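Putative uncharacterized protein smu.1604c (PDB 3L9F) is probably a PadR-family transcriptional regulator that binds DNA through a winged helix-turn-helix domain, and it also binds a metal ion. Local coordinates at residues L78-E90 against N101-L113. Numbering follows the deposited sequence.
Sequences LRKLEKDGKITKE and NIYAITESGKKEL
Four backbone hydrogen bonds join strand 87-90 to strand 101-105, two at the Thr-88/Ala-104 pair and two at Glu-90/Ile-102. The strand axes run antiparallel, at 158°, and the shortest bond, Thr-88 N to Ala-104 O, measures 2.7 Å. Side chains alternate: Ile-87, Lys-89, Tyr-103 and Ile-105 share one face, Thr-88, Glu-90, Ile-102 and Ala-104 the other.

Apolar packing is centred on Tyr-103. Leu-78 CD1 sits over one ring face in a CH-pi contact, 4.2 Å from the centroid of the Tyr-103 ring and 25° off the normal. Lys-89 runs alongside the phenol: with CG anti to the backbone N (chi1 170°), Lys-89 CG comes to 3.7 Å from Tyr-103 CE1. Lys-89 CE lies over the face of the Asn-101 amide, 3.3 Å from Asn-101 CG. Ile-87 CD1 adds an oblique contact with the ring.

Helix 74-83 followed by the hairpin of strands 87-92 and 100-105 is the arrangement of a winged helix-turn-helix domain, as in PadR regulators; the hairpin is the wing and helix 74-83 would correspond to the recognition helix.

At the turns, two helix ends meet. Gly-85 closes helix 74-83 in a Schellman motif, and Gly-85 O accepts a hydrogen bond from Thr-106 OG1 at 2.7 Å. Thr-106 OG1 also caps helix 107-118 by accepting a hydrogen bond from Gly-109 N at 3.1 Å. Thr-106 N bonds to Lys-86 O from above the carbonyl plane. A CA-H...O contact runs from Gly-109 CA to Lys-86 O (3.3 Å); the lack of a side chain on Gly-109 lets the helix come this close.

Lys-86 NZ forms a salt bridge with Glu-112 OE1 (3.2 Å), and a water links this amine to Ser-108 O; Glu-112 OE2 pairs with Lys-38.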
# COMPACT_ATOMS: atom_id res chain seq x y z
N LEU A 78 3.42 -6.33 19.05
CA LEU A 78 2.91 -7.12 20.16
C LEU A 78 3.59 -6.72 21.47
O LEU A 78 2.94 -6.60 22.52
CB LEU A 78 3.11 -8.61 19.89
CG LEU A 78 2.22 -9.23 18.80
CD1 LEU A 78 2.75 -10.61 18.44
CD2 LEU A 78 0.77 -9.30 19.28
N ARG A 79 4.89 -6.48 21.41
CA ARG A 79 5.64 -6.07 22.60
C ARG A 79 5.11 -4.76 23.16
O ARG A 79 4.95 -4.63 24.38
CB ARG A 79 7.14 -5.99 22.31
CG ARG A 79 7.82 -7.36 22.21
CD ARG A 79 9.33 -7.28 22.36
NE ARG A 79 9.97 -6.59 21.23
CZ ARG A 79 10.35 -7.20 20.11
NH1 ARG A 79 10.15 -8.50 19.95
NH2 ARG A 79 10.93 -6.50 19.14
N LYS A 80 4.83 -3.80 22.29
CA LYS A 80 4.35 -2.49 22.73
C LYS A 80 2.91 -2.55 23.24
O LYS A 80 2.56 -1.92 24.24
CB LYS A 80 4.47 -1.45 21.62
CG LYS A 80 4.08 -0.05 22.07
CD LYS A 80 4.75 1.02 21.22
CE LYS A 80 4.29 2.40 21.68
NZ LYS A 80 4.27 2.49 23.17
N LEU A 81 2.06 -3.32 22.57
CA LEU A 81 0.69 -3.47 23.02
C LEU A 81 0.67 -4.07 24.41
O LEU A 81 -0.17 -3.72 25.24
CB LEU A 81 -0.10 -4.37 22.06
CG LEU A 81 -0.55 -3.71 20.76
CD1 LEU A 81 -1.02 -4.77 19.77
CD2 LEU A 81 -1.65 -2.70 21.04
N GLU A 82 1.60 -4.98 24.67
CA GLU A 82 1.68 -5.59 25.99
C GLU A 82 2.15 -4.55 27.01
O GLU A 82 1.56 -4.42 28.08
CB GLU A 82 2.62 -6.79 26.00
CG GLU A 82 2.51 -7.59 27.28
CD GLU A 82 3.69 -8.51 27.52
OE1 GLU A 82 4.46 -8.79 26.56
OE2 GLU A 82 3.85 -8.96 28.68
N LYS A 83 3.20 -3.81 26.66
CA LYS A 83 3.71 -2.77 27.55
C LYS A 83 2.62 -1.76 27.89
O LYS A 83 2.48 -1.34 29.04
CB LYS A 83 4.92 -2.06 26.92
CG LYS A 83 5.53 -0.99 27.81
CD LYS A 83 6.60 -0.18 27.09
CE LYS A 83 7.91 -0.94 26.97
NZ LYS A 83 9.08 -0.02 26.84
N ASP A 84 1.82 -1.39 26.89
CA ASP A 84 0.77 -0.39 27.09
C ASP A 84 -0.50 -0.98 27.70
O ASP A 84 -1.51 -0.28 27.83
CB ASP A 84 0.48 0.34 25.77
CG ASP A 84 1.71 1.03 25.19
OD1 ASP A 84 2.74 1.13 25.90
OD2 ASP A 84 1.65 1.48 24.03
N GLY A 85 -0.45 -2.26 28.06
CA GLY A 85 -1.55 -2.89 28.77
C GLY A 85 -2.78 -3.17 27.92
O GLY A 85 -3.86 -3.43 28.46
N LYS A 86 -2.61 -3.15 26.60
CA LYS A 86 -3.74 -3.39 25.69
C LYS A 86 -3.94 -4.88 25.41
O LYS A 86 -5.02 -5.30 25.00
CB LYS A 86 -3.51 -2.66 24.37
CG LYS A 86 -3.19 -1.19 24.52
CD LYS A 86 -4.30 -0.46 25.24
CE LYS A 86 -3.98 1.02 25.39
NZ LYS A 86 -5.12 1.78 25.95
N ILE A 87 -2.88 -5.67 25.61
CA ILE A 87 -2.97 -7.13 25.51
C ILE A 87 -2.11 -7.77 26.61
O ILE A 87 -1.23 -7.11 27.17
CB ILE A 87 -2.47 -7.65 24.14
CG1 ILE A 87 -0.97 -7.41 23.98
CG2 ILE A 87 -3.23 -6.98 23.00
CD1 ILE A 87 -0.43 -7.82 22.62
N THR A 88 -2.39 -9.03 26.93
CA THR A 88 -1.52 -9.79 27.81
C THR A 88 -0.79 -10.86 27.01
O THR A 88 -1.28 -11.32 25.98
CB THR A 88 -2.28 -10.46 28.98
OG1 THR A 88 -3.23 -11.41 28.47
CG2 THR A 88 -3.00 -9.42 29.82
N LYS A 89 0.38 -11.25 27.49
CA LYS A 89 1.14 -12.32 26.87
C LYS A 89 1.41 -13.43 27.87
O LYS A 89 1.86 -13.17 28.99
CB LYS A 89 2.47 -11.80 26.34
CG LYS A 89 3.44 -12.89 25.89
CD LYS A 89 4.76 -12.26 25.46
CE LYS A 89 5.71 -13.30 24.87
NZ LYS A 89 7.00 -12.69 24.40
N GLU A 90 1.11 -14.65 27.46
CA GLU A 90 1.32 -15.83 28.27
C GLU A 90 2.34 -16.69 27.55
O GLU A 90 2.22 -16.91 26.35
CB GLU A 90 -0.01 -16.59 28.38
CG GLU A 90 0.12 -17.99 28.89
CD GLU A 90 -1.20 -18.75 28.90
OE1 GLU A 90 -2.17 -18.33 28.23
OE2 GLU A 90 -1.25 -19.79 29.58
N ASN A 101 3.79 -18.42 22.56
CA ASN A 101 3.22 -17.23 23.20
C ASN A 101 1.74 -17.07 22.88
O ASN A 101 1.36 -17.06 21.72
CB ASN A 101 3.99 -15.98 22.79
CG ASN A 101 5.45 -16.09 23.12
OD1 ASN A 101 5.82 -16.68 24.14
ND2 ASN A 101 6.30 -15.53 22.26
N ILE A 102 0.92 -16.97 23.91
CA ILE A 102 -0.50 -16.77 23.72
C ILE A 102 -0.87 -15.34 24.11
O ILE A 102 -0.56 -14.90 25.22
CB ILE A 102 -1.33 -17.76 24.57
CG1 ILE A 102 -0.89 -19.20 24.31
CG2 ILE A 102 -2.83 -17.57 24.32
CD1 ILE A 102 -0.91 -19.61 22.88
N TYR A 103 -1.54 -14.62 23.21
CA TYR A 103 -1.91 -13.22 23.46
C TYR A 103 -3.41 -13.05 23.64
O TYR A 103 -4.20 -13.70 22.94
CB TYR A 103 -1.44 -12.34 22.30
CG TYR A 103 0.05 -12.43 22.08
CD1 TYR A 103 0.92 -11.58 22.76
CD2 TYR A 103 0.60 -13.36 21.21
CE1 TYR A 103 2.28 -11.65 22.58
CE2 TYR A 103 1.97 -13.44 21.02
CZ TYR A 103 2.81 -12.57 21.71
OH TYR A 103 4.17 -12.64 21.53
N ALA A 104 -3.80 -12.18 24.57
CA ALA A 104 -5.20 -11.94 24.84
C ALA A 104 -5.45 -10.45 24.96
O ALA A 104 -4.69 -9.74 25.61
CB ALA A 104 -5.64 -12.66 26.11
N ILE A 105 -6.52 -9.96 24.35
CA ILE A 105 -6.87 -8.56 24.50
C ILE A 105 -7.31 -8.28 25.94
O ILE A 105 -7.84 -9.16 26.63
CB ILE A 105 -7.99 -8.16 23.51
CG1 ILE A 105 -8.00 -6.64 23.28
CG2 ILE A 105 -9.35 -8.69 23.97
CD1 ILE A 105 -8.86 -6.22 22.09
N THR A 106 -7.06 -7.06 26.41
CA THR A 106 -7.53 -6.62 27.73
C THR A 106 -8.70 -5.67 27.57
O THR A 106 -9.01 -5.24 26.46
CB THR A 106 -6.44 -5.85 28.49
OG1 THR A 106 -6.18 -4.61 27.81
CG2 THR A 106 -5.15 -6.66 28.56
N GLU A 107 -9.34 -5.31 28.68
CA GLU A 107 -10.43 -4.34 28.63
C GLU A 107 -10.01 -3.05 27.95
O GLU A 107 -10.72 -2.54 27.08
CB GLU A 107 -10.95 -4.04 30.04
CG GLU A 107 -11.88 -5.11 30.57
CD GLU A 107 -13.00 -5.43 29.60
OE1 GLU A 107 -13.68 -4.48 29.14
OE2 GLU A 107 -13.20 -6.63 29.28
N SER A 108 -8.86 -2.52 28.34
CA SER A 108 -8.37 -1.29 27.72
C SER A 108 -8.10 -1.50 26.24
O SER A 108 -8.31 -0.60 25.44
CB SER A 108 -7.12 -0.77 28.42
OG SER A 108 -6.10 -1.74 28.42
N GLY A 109 -7.63 -2.70 25.88
CA GLY A 109 -7.41 -3.01 24.49
C GLY A 109 -8.70 -2.98 23.69
O GLY A 109 -8.73 -2.50 22.57
N LYS A 110 -9.77 -3.51 24.28
CA LYS A 110 -11.07 -3.51 23.62
C LYS A 110 -11.56 -2.07 23.45
O LYS A 110 -12.11 -1.72 22.41
CB LYS A 110 -12.11 -4.31 24.42
CG LYS A 110 -11.95 -5.82 24.38
CD LYS A 110 -12.88 -6.47 25.41
CE LYS A 110 -12.84 -7.99 25.36
NZ LYS A 110 -13.61 -8.57 26.51
N LYS A 111 -11.34 -1.26 24.49
CA LYS A 111 -11.68 0.16 24.44
C LYS A 111 -10.97 0.86 23.29
O LYS A 111 -11.57 1.67 22.57
CB LYS A 111 -11.31 0.86 25.76
CG LYS A 111 -11.66 2.34 25.82
N GLU A 112 -9.69 0.54 23.11
CA GLU A 112 -8.89 1.19 22.09
C GLU A 112 -9.36 0.81 20.69
O GLU A 112 -9.37 1.63 19.78
CB GLU A 112 -7.42 0.83 22.25
CG GLU A 112 -6.54 1.33 21.12
CD GLU A 112 -5.14 1.69 21.58
OE1 GLU A 112 -4.98 2.06 22.76
OE2 GLU A 112 -4.21 1.62 20.75
N LEU A 113 -9.72 -0.46 20.53
CA LEU A 113 -10.26 -0.94 19.26
C LEU A 113 -11.58 -0.23 18.96
O LEU A 113 -11.78 0.29 17.87
CB LEU A 113 -10.48 -2.45 19.33
CG LEU A 113 -11.02 -3.07 18.05
CD1 LEU A 113 -10.08 -2.77 16.88
CD2 LEU A 113 -11.22 -4.58 18.23
O HOH W 1 -8.01 1.90 26.07
O HOH W 2 -2.35 -13.76 27.43
O HOH W 3 5.66 -10.51 22.36